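PDB 5J8Y: polycomb protein Sfmbt from Drosophila melanogaster, which pairs through its SAM domain with the SAM domain of Scm, a link that probably helps PhoRC bring PRC1 to Polycomb response elements. Local coordinates for residues C[14-17]-C[18-21]; C[37-40]-C[41-45]; C[64-67]-C[68-72]. One frame throughout, in Å; residues are numbered along the deposited sequence.

In the fold
All three contacts are local, and they follow one another along a single all-helical SAM domain. Contact 1 forms the last two turns of helix 11-20, contact 2 the short helix 37-40 with the turn that leaves it, and contact 3 the end of the long helix 56-71. Their centres lie about 14 Å (1 and 2), 13 Å (1 and 3) and 11 Å (2 and 3) apart, and each touches the other two. Val-14 reaches Leu-40, Phe-17 meets Leu-65 and Leu-69, and Leu-40 packs on Ile-66. Elements distant in sequence thus share one hydrophobic core, while Lys-45 and Asp-64 touch the Scm chain.

Contact 1 of 3, residues C[14-17]-C[18-21]; sequences VSQF and LRVN
Val-14 and Leu-18, with Phe-17 and Asn-21, form a local contact between successive turns at the C-terminal end of helix 11-20, the first helix of the SAM domain. Backbone bonds set the spacing. The N-H of Leu-18 meets Val-14 O at 3.0 Å, and Arg-19 N and Val-20 N continue the i to i+4 pattern to Ser-15 O and Gln-16 O.

At the last turn the pattern weakens. Asn-21 N makes only a weak bond to Phe-17 O, and the side chain adds a second, shorter bond: ND2 of Asn-21 donates to Phe-17 O at 2.8 Å, tilted from the carbonyl plane. This carbonyl therefore receives two donors from one residue, and asparagine suits the place because its short amide can fold back on its own helix end. The same ND2 lies over one face of the Phe-17 ring, 3.2 Å from CE1 and displaced toward the rim, with the amide and ring planes 65° apart. With CG of Phe-17 anti to the backbone N (chi1 168°), the ring is placed beside the Asn-21 amide.

One turn earlier the branched chains of Val-14 and Leu-18 run side by side, CG1 of Val-14 touching CD1 of Leu-18 at 3.9 Å. Compact aliphatic groups fit this buried flank.

Around the helix, Val-14 and Leu-18 pack on Phe-30 of helix 27-32, and Leu-18 also reaches Ile-62. Phe-17 lies against Trp-9 and against Leu-65 and Leu-69 of helix 56-71, where Asn-21 likewise touches Leu-65.

Contact 2 of 3, residues C[37-40]-C[41-45]; sequences GKRL and LQLTK
Arg-39 and Leu-43 meet because their torsions turn them across one another. The arginine sends CG anti to its amide nitrogen (chi1 179°) and then bends at chi2, whereas Leu-43 holds CG anti to its carbonyl carbon (chi1 -73°). Methyl CD2 of Leu-43 consequently sits over one face of the guanidinium, 3.7 Å from Arg-39 NH2 and offset toward the rim. The cation thus meets the methyl with its flat side; the Arg-39 side chain also touches Asp-47.

Gln-42 is extended beyond CG, and its amide plane stands 83° from the guanidinium, with OE1 4.0 Å from Arg-39 CD. Its CG also packs on the Lys-38 carbonyl. On the inner side Leu-40 and Leu-43 approach loosely, CD1 to CD1 at 4.4 Å; leucine suits both buried places.

The backbone closes the helix in steps. Leu-41 N donates to Gly-37 O at 3.1 Å, the one i to i+4 bond here that is not weak; Leu-43 N makes a weak one to Arg-39 O. Gln-42 N turns to Arg-39 O, and Leu-43 N to Leu-40 O at 3.0 Å.

The latter bond closes a type I beta turn, Leu-40 to Leu-43, joining helix 37-40 to the N-cap of helix 45-51 in the five-helix SAM bundle. There the Thr-44 side chain caps a backbone N of the new helix while Thr-44 N donates to Asp-47 OD2, a reciprocal pattern consistent with a capping box.

Contact 3 of 3, residues C[64-67]-C[68-72]; sequences DLIA and QLKCK
The two segments follow one another without a break on helix 56-71, with Gln-68 N donating to Asp-64 O and Leu-69 N to Leu-65 O, both at 2.9 Å. Lys-70 N reaches Ile-66 O at the same length. Leu-69 N has a second, weak bond to Ile-66 O, so that carbonyl is approached by two amides. The final step is looser: Cys-71 N is only weakly bonded to Ala-67 O, at 3.2 Å.

Among the side chains, the clearest meeting is between Ile-66 and Lys-70, one turn apart and lying side by side. Methyl CG2 of Ile-66 touches Lys-70 CE at 3.9 Å. The branch is directed there by its position anti to the backbone N, while the lysine stays extended beyond CG and brings its CG to 3.5 Å from Ile-66 O. Lysine suits this boundary: its CE lies against a methyl of the buried isoleucine, and its ammonium group goes on to hydrogen-bond Leu-41 O in the turn after helix 37-40.

Elsewhere the chains rest on the backbone of the preceding turn. Leu-69 CB sits 3.1 Å from Ile-66 O, and SG of Cys-71 comes to 3.6 Å from Ala-67 O. Small Ala-67 and polar Gln-68 belong to the exposed flank. Asp-64, also exposed, packs on Leu-44 of the Scm chain.

Leu-65, Ile-66 and Leu-69 face the domain. Ile-66 and Leu-69 pack on Leu-40 of helix 37-40, and Leu-69 also meets Pro-6, Trp-9 and Leu-41, while Leu-65 and Leu-69 together lie against helix 11-20.

Contact 1 of 3, residues C[14-17]-C[18-21]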
ATOM      1  N   VAL C  14     -15.497   9.671   8.206  1.00 27.76           N
ATOM      2  CA  VAL C  14     -14.274   9.012   7.752  1.00 28.66           C
ATOM      3  C   VAL C  14     -14.245   7.540   8.202  1.00 30.49           C
ATOM      4  O   VAL C  14     -13.818   6.665   7.483  1.00 30.88           O
ATOM      5  CB  VAL C  14     -13.027   9.794   8.231  1.00 28.92           C
ATOM      6  CG1 VAL C  14     -11.752   9.076   7.875  1.00 31.67           C
ATOM      7  CG2 VAL C  14     -13.008  11.205   7.644  1.00 28.39           C
ATOM      8  N   SER C  15     -14.739   7.274   9.395  1.00 30.72           N
ATOM      9  CA  SER C  15     -14.744   5.915   9.926  1.00 31.93           C
ATOM     10  C   SER C  15     -15.623   4.997   9.082  1.00 31.55           C
ATOM     11  O   SER C  15     -15.227   3.878   8.755  1.00 31.62           O
ATOM     12  CB  SER C  15     -15.225   5.906  11.378  1.00 33.61           C
ATOM     13  OG  SER C  15     -14.219   6.395  12.248  1.00 35.39           O
ATOM     14  N   GLN C  16     -16.766   5.481   8.712  1.00 29.34           N
ATOM     15  CA  GLN C  16     -17.674   4.708   7.951  1.00 30.04           C
ATOM     16  C   GLN C  16     -17.140   4.507   6.572  1.00 31.16           C
ATOM     17  O   GLN C  16     -17.358   3.488   5.978  1.00 32.14           O
ATOM     18  CB  GLN C  16     -19.029   5.366   7.908  1.00 29.49           C
ATOM     19  CG  GLN C  16     -19.767   5.456   9.240  1.00 33.40           C
ATOM     20  CD  GLN C  16     -19.837   4.128   9.987  1.00 31.72           C
ATOM     21  OE1 GLN C  16     -19.239   3.971  10.979  1.00 34.12           O
ATOM     22  NE2 GLN C  16     -20.592   3.222   9.508  1.00 31.28           N
ATOM     23  N   PHE C  17     -16.452   5.488   6.060  1.00 29.57           N
ATOM     24  CA  PHE C  17     -15.904   5.369   4.711  1.00 29.88           C
ATOM     25  C   PHE C  17     -14.890   4.239   4.724  1.00 30.54           C
ATOM     26  O   PHE C  17     -14.891   3.384   3.907  1.00 29.95           O
ATOM     27  CB  PHE C  17     -15.284   6.663   4.306  1.00 29.89           C
ATOM     28  CG  PHE C  17     -14.467   6.580   3.095  1.00 30.01           C
ATOM     29  CD1 PHE C  17     -15.048   6.408   1.873  1.00 29.49           C
ATOM     30  CD2 PHE C  17     -13.111   6.685   3.183  1.00 29.67           C
ATOM     31  CE1 PHE C  17     -14.280   6.356   0.758  1.00 26.71           C
ATOM     32  CE2 PHE C  17     -12.338   6.615   2.063  1.00 26.78           C
ATOM     33  CZ  PHE C  17     -12.934   6.450   0.855  1.00 26.53           C
ATOM     34  N   LEU C  18     -14.022   4.287   5.692  1.00 30.13           N
ATOM     35  CA  LEU C  18     -13.033   3.239   5.892  1.00 32.38           C
ATOM     36  C   LEU C  18     -13.706   1.883   6.105  1.00 32.72           C
ATOM     37  O   LEU C  18     -13.174   0.852   5.699  1.00 31.68           O
ATOM     38  CB  LEU C  18     -12.139   3.578   7.087  1.00 31.14           C
ATOM     39  CG  LEU C  18     -11.138   4.717   6.885  1.00 32.12           C
ATOM     40  CD1 LEU C  18     -10.732   5.322   8.217  1.00 31.56           C
ATOM     41  CD2 LEU C  18      -9.911   4.217   6.138  1.00 29.89           C
ATOM     42  N   ARG C  19     -14.856   1.867   6.759  1.00 33.28           N
ATOM     43  CA  ARG C  19     -15.552   0.618   7.031  1.00 34.68           C
ATOM     44  C   ARG C  19     -16.049  -0.091   5.787  1.00 33.66           C
ATOM     45  O   ARG C  19     -15.816  -1.265   5.601  1.00 34.17           O
ATOM     46  CB  ARG C  19     -16.733   0.845   7.971  1.00 34.48           C
ATOM     47  CG  ARG C  19     -17.080  -0.389   8.745  1.00 37.69           C
ATOM     48  CD  ARG C  19     -18.068  -0.142   9.876  1.00 39.11           C
ATOM     49  NE  ARG C  19     -17.430   0.240  11.124  1.00 40.26           N
ATOM     50  CZ  ARG C  19     -17.054  -0.599  12.084  1.00 41.11           C
ATOM     51  NH1 ARG C  19     -17.200  -1.903  11.973  1.00 37.16           N
ATOM     52  NH2 ARG C  19     -16.521  -0.106  13.178  1.00 44.64           N
ATOM     53  N   VAL C  20     -16.761   0.628   4.943  1.00 32.75           N
ATOM     54  CA  VAL C  20     -17.426   0.001   3.807  1.00 32.82           C
ATOM     55  C   VAL C  20     -16.435  -0.340   2.696  1.00 31.70           C
ATOM     56  O   VAL C  20     -16.782  -1.041   1.746  1.00 31.57           O
ATOM     57  CB  VAL C  20     -18.544   0.905   3.237  1.00 32.89           C
ATOM     58  CG1 VAL C  20     -19.512   1.320   4.345  1.00 30.87           C
ATOM     59  CG2 VAL C  20     -17.959   2.134   2.543  1.00 30.48           C
ATOM     60  N   ASN C  21     -15.208   0.161   2.818  1.00 31.15           N
ATOM     61  CA  ASN C  21     -14.156  -0.129   1.848  1.00 34.60           C
ATOM     62  C   ASN C  21     -13.139  -1.119   2.409  1.00 33.62           C
ATOM     63  O   ASN C  21     -11.980  -1.142   1.995  1.00 35.86           O
ATOM     64  CB  ASN C  21     -13.459   1.161   1.412  1.00 30.36           C
ATOM     65  CG  ASN C  21     -14.349   2.038   0.556  1.00 29.69           C
ATOM     66  OD1 ASN C  21     -14.690   1.679  -0.570  1.00 32.08           O
ATOM     67  ND2 ASN C  21     -14.726   3.197   1.084  1.00 31.94           N
TER

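Contact 2 of 3, residues C[37-40]-C[41-45]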
ATOM      1  N   GLY C  37     -13.108  14.605   7.164  1.00 31.12           N
ATOM      2  CA  GLY C  37     -13.046  14.771   5.729  1.00 32.73           C
ATOM      3  C   GLY C  37     -11.935  15.700   5.264  1.00 32.81           C
ATOM      4  O   GLY C  37     -11.094  15.316   4.478  1.00 33.47           O
ATOM      5  N   LYS C  38     -11.931  16.920   5.781  1.00 32.39           N
ATOM      6  CA  LYS C  38     -10.984  17.932   5.371  1.00 33.21           C
ATOM      7  C   LYS C  38      -9.555  17.454   5.488  1.00 35.07           C
ATOM      8  O   LYS C  38      -8.779  17.535   4.582  1.00 34.66           O
ATOM      9  CB  LYS C  38     -11.164  19.179   6.244  1.00 38.74           C
ATOM     10  CG  LYS C  38     -10.092  20.219   6.203  1.00 42.42           C
ATOM     11  CD  LYS C  38     -10.680  21.578   6.541  1.00 46.02           C
ATOM     12  CE  LYS C  38      -9.654  22.657   6.314  1.00 53.83           C
ATOM     13  NZ  LYS C  38      -9.561  23.178   4.944  1.00 50.97           N
ATOM     14  N   ARG C  39      -9.200  16.922   6.641  1.00 35.11           N
ATOM     15  CA  ARG C  39      -7.875  16.417   6.848  1.00 35.65           C
ATOM     16  C   ARG C  39      -7.627  15.192   5.990  1.00 34.12           C
ATOM     17  O   ARG C  39      -6.535  14.983   5.516  1.00 34.60           O
ATOM     18  CB  ARG C  39      -7.606  16.143   8.295  1.00 35.86           C
ATOM     19  CG  ARG C  39      -6.242  15.585   8.579  1.00 38.65           C
ATOM     20  CD  ARG C  39      -5.041  16.448   8.242  1.00 40.75           C
ATOM     21  NE  ARG C  39      -3.863  15.755   8.715  1.00 42.99           N
ATOM     22  CZ  ARG C  39      -2.621  15.962   8.350  1.00 46.36           C
ATOM     23  NH1 ARG C  39      -2.283  16.904   7.504  1.00 49.75           N
ATOM     24  NH2 ARG C  39      -1.700  15.184   8.850  1.00 48.41           N
ATOM     25  N   LEU C  40      -8.636  14.401   5.777  1.00 30.76           N
ATOM     26  CA  LEU C  40      -8.509  13.236   4.950  1.00 31.16           C
ATOM     27  C   LEU C  40      -7.897  13.576   3.597  1.00 31.26           C
ATOM     28  O   LEU C  40      -6.850  13.109   3.236  1.00 28.78           O
ATOM     29  CB  LEU C  40      -9.853  12.611   4.678  1.00 29.78           C
ATOM     30  CG  LEU C  40      -9.833  11.248   3.988  1.00 28.44           C
ATOM     31  CD1 LEU C  40      -9.137  10.156   4.763  1.00 28.02           C
ATOM     32  CD2 LEU C  40     -11.205  10.800   3.574  1.00 30.26           C
ATOM     33  N   LEU C  41      -8.605  14.426   2.893  1.00 30.95           N
ATOM     34  CA  LEU C  41      -8.232  14.870   1.572  1.00 30.39           C
ATOM     35  C   LEU C  41      -6.934  15.632   1.505  1.00 30.66           C
ATOM     36  O   LEU C  41      -6.487  15.928   0.450  1.00 31.73           O
ATOM     37  CB  LEU C  41      -9.331  15.685   0.961  1.00 30.47           C
ATOM     38  CG  LEU C  41     -10.749  15.206   0.997  1.00 28.91           C
ATOM     39  CD1 LEU C  41     -11.603  16.228   0.367  1.00 29.48           C
ATOM     40  CD2 LEU C  41     -10.986  13.905   0.286  1.00 31.28           C
ATOM     41  N   GLN C  42      -6.346  15.952   2.634  1.00 31.28           N
ATOM     42  CA  GLN C  42      -5.105  16.669   2.700  1.00 32.09           C
ATOM     43  C   GLN C  42      -3.970  15.731   2.855  1.00 32.69           C
ATOM     44  O   GLN C  42      -2.869  16.047   2.540  1.00 32.48           O
ATOM     45  CB  GLN C  42      -5.097  17.642   3.888  1.00 34.93           C
ATOM     46  CG  GLN C  42      -5.836  18.957   3.652  1.00 39.85           C
ATOM     47  CD  GLN C  42      -5.873  19.859   4.885  1.00 45.01           C
ATOM     48  OE1 GLN C  42      -6.266  19.454   5.964  1.00 44.08           O
ATOM     49  NE2 GLN C  42      -5.476  21.096   4.706  1.00 50.98           N
ATOM     50  N   LEU C  43      -4.246  14.569   3.392  1.00 33.32           N
ATOM     51  CA  LEU C  43      -3.235  13.587   3.661  1.00 31.66           C
ATOM     52  C   LEU C  43      -2.280  13.208   2.515  1.00 30.44           C
ATOM     53  O   LEU C  43      -2.724  12.927   1.466  1.00 28.98           O
ATOM     54  CB  LEU C  43      -3.897  12.297   4.190  1.00 31.81           C
ATOM     55  CG  LEU C  43      -4.438  12.306   5.606  1.00 33.68           C
ATOM     56  CD1 LEU C  43      -5.047  11.037   6.092  1.00 32.62           C
ATOM     57  CD2 LEU C  43      -3.348  12.749   6.541  1.00 35.69           C
ATOM     58  N   THR C  44      -0.979  13.223   2.767  1.00 30.46           N
ATOM     59  CA  THR C  44       0.010  12.658   1.856  1.00 31.29           C
ATOM     60  C   THR C  44       0.352  11.257   2.346  1.00 32.44           C
ATOM     61  O   THR C  44      -0.114  10.836   3.406  1.00 32.25           O
ATOM     62  CB  THR C  44       1.297  13.503   1.790  1.00 31.57           C
ATOM     63  OG1 THR C  44       1.995  13.416   3.038  1.00 31.14           O
ATOM     64  CG2 THR C  44       0.978  14.958   1.487  1.00 33.20           C
ATOM     65  N   LYS C  45       1.167  10.537   1.585  1.00 31.02           N
ATOM     66  CA  LYS C  45       1.627   9.227   2.019  1.00 32.77           C
ATOM     67  C   LYS C  45       2.524   9.372   3.245  1.00 32.62           C
ATOM     68  O   LYS C  45       2.430   8.582   4.184  1.00 32.16           O
ATOM     69  CB  LYS C  45       2.372   8.511   0.896  1.00 32.96           C
ATOM     70  CG  LYS C  45       1.496   8.141  -0.288  1.00 31.53           C
ATOM     71  CD  LYS C  45       2.334   7.571  -1.421  1.00 35.52           C
ATOM     72  CE  LYS C  45       1.711   7.846  -2.780  1.00 35.95           C
ATOM     73  NZ  LYS C  45       0.551   6.957  -3.067  1.00 36.52           N
TER

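Contact 3 of 3, residues C[64-67]-C[68-72]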
ATOM      1  N   ASP C  64      -4.492   4.956  -2.085  1.00 23.64           N
ATOM      2  CA  ASP C  64      -5.225   4.626  -3.303  1.00 24.28           C
ATOM      3  C   ASP C  64      -6.719   4.875  -3.133  1.00 21.59           C
ATOM      4  O   ASP C  64      -7.377   5.422  -4.017  1.00 21.03           O
ATOM      5  CB  ASP C  64      -4.990   3.166  -3.688  1.00 22.65           C
ATOM      6  CG  ASP C  64      -5.657   2.796  -4.996  1.00 21.83           C
ATOM      7  OD1 ASP C  64      -5.444   3.515  -5.996  1.00 24.55           O
ATOM      8  OD2 ASP C  64      -6.399   1.791  -5.023  1.00 22.10           O
ATOM      9  N   LEU C  65      -7.246   4.457  -1.988  1.00 21.54           N
ATOM     10  CA  LEU C  65      -8.661   4.619  -1.687  1.00 21.68           C
ATOM     11  C   LEU C  65      -9.061   6.094  -1.667  1.00 17.75           C
ATOM     12  O   LEU C  65     -10.097   6.470  -2.217  1.00 25.43           O
ATOM     13  CB  LEU C  65      -8.984   3.955  -0.347  1.00 22.05           C
ATOM     14  CG  LEU C  65     -10.403   4.120   0.193  1.00 23.16           C
ATOM     15  CD1 LEU C  65     -11.431   3.545  -0.770  1.00 23.52           C
ATOM     16  CD2 LEU C  65     -10.509   3.461   1.559  1.00 23.30           C
ATOM     17  N   ILE C  66      -8.240   6.935  -1.071  1.00 18.55           N
ATOM     18  CA  ILE C  66      -8.500   8.366  -0.999  1.00 21.12           C
ATOM     19  C   ILE C  66      -8.461   8.984  -2.432  1.00 22.13           C
ATOM     20  O   ILE C  66      -9.297   9.741  -2.816  1.00 20.77           O
ATOM     21  CB  ILE C  66      -7.506   9.090  -0.077  1.00 20.88           C
ATOM     22  CG1 ILE C  66      -7.640   8.670   1.362  1.00 22.09           C
ATOM     23  CG2 ILE C  66      -7.717  10.567  -0.106  1.00 21.33           C
ATOM     24  CD1 ILE C  66      -6.534   9.157   2.241  1.00 23.50           C
ATOM     25  N   ALA C  67      -7.438   8.590  -3.190  1.00 21.42           N
ATOM     26  CA  ALA C  67      -7.281   9.025  -4.557  1.00 21.38           C
ATOM     27  C   ALA C  67      -8.533   8.673  -5.337  1.00 22.18           C
ATOM     28  O   ALA C  67      -9.011   9.461  -6.082  1.00 24.08           O
ATOM     29  CB  ALA C  67      -6.048   8.409  -5.203  1.00 21.16           C
ATOM     30  N   GLN C  68      -9.050   7.475  -5.137  1.00 22.32           N
ATOM     31  CA  GLN C  68     -10.250   7.035  -5.822  1.00 22.60           C
ATOM     32  C   GLN C  68     -11.444   7.854  -5.348  1.00 25.52           C
ATOM     33  O   GLN C  68     -12.346   8.157  -6.102  1.00 28.66           O
ATOM     34  CB  GLN C  68     -10.505   5.554  -5.591  1.00 25.63           C
ATOM     35  CG  GLN C  68     -11.573   4.937  -6.483  1.00 28.55           C
ATOM     36  CD  GLN C  68     -11.119   4.697  -7.912  1.00 31.41           C
ATOM     37  OE1 GLN C  68      -9.971   4.939  -8.264  1.00 29.68           O
ATOM     38  NE2 GLN C  68     -12.032   4.212  -8.739  1.00 35.41           N
ATOM     39  N   LEU C  69     -11.408   8.235  -4.091  1.00 24.69           N
ATOM     40  CA  LEU C  69     -12.456   8.999  -3.529  1.00 24.41           C
ATOM     41  C   LEU C  69     -12.512  10.307  -4.266  1.00 28.31           C
ATOM     42  O   LEU C  69     -13.513  10.718  -4.704  1.00 28.67           O
ATOM     43  CB  LEU C  69     -12.227   9.272  -2.071  1.00 24.18           C
ATOM     44  CG  LEU C  69     -13.268  10.188  -1.428  1.00 28.68           C
ATOM     45  CD1 LEU C  69     -14.682   9.663  -1.512  1.00 27.60           C
ATOM     46  CD2 LEU C  69     -12.857  10.507  -0.021  1.00 28.12           C
ATOM     47  N   LYS C  70     -11.369  10.929  -4.383  1.00 29.47           N
ATOM     48  CA  LYS C  70     -11.217  12.196  -5.039  1.00 28.59           C
ATOM     49  C   LYS C  70     -11.633  12.211  -6.491  1.00 32.33           C
ATOM     50  O   LYS C  70     -11.863  13.245  -7.008  1.00 33.80           O
ATOM     51  CB  LYS C  70      -9.808  12.691  -4.884  1.00 25.30           C
ATOM     52  CG  LYS C  70      -9.434  13.179  -3.522  1.00 27.09           C
ATOM     53  CD  LYS C  70      -7.947  13.296  -3.384  1.00 27.28           C
ATOM     54  CE  LYS C  70      -7.528  13.905  -2.086  1.00 28.48           C
ATOM     55  NZ  LYS C  70      -6.082  14.137  -1.947  1.00 28.72           N
ATOM     56  N   CYS C  71     -11.636  11.064  -7.126  1.00 33.68           N
ATOM     57  CA  CYS C  71     -12.084  10.946  -8.490  1.00 35.72           C
ATOM     58  C   CYS C  71     -13.531  11.298  -8.744  1.00 41.40           C
ATOM     59  O   CYS C  71     -13.777  12.268  -9.424  1.00 44.92           O
ATOM     60  CB  CYS C  71     -11.855   9.560  -9.016  1.00 35.83           C
ATOM     61  SG  CYS C  71     -10.208   9.311  -9.493  1.00 31.92           S
ATOM     62  N   LYS C  72     -14.477  10.525  -8.227  1.00 30.00           N
ATOM     63  CA  LYS C  72     -15.866  10.871  -8.435  1.00 30.00           C
ATOM     64  C   LYS C  72     -16.234  11.854  -7.360  1.00 30.00           C
ATOM     65  O   LYS C  72     -16.421  11.484  -6.252  1.00 30.00           O
ATOM     66  CB  LYS C  72     -16.768   9.637  -8.389  1.00 20.00           C
TER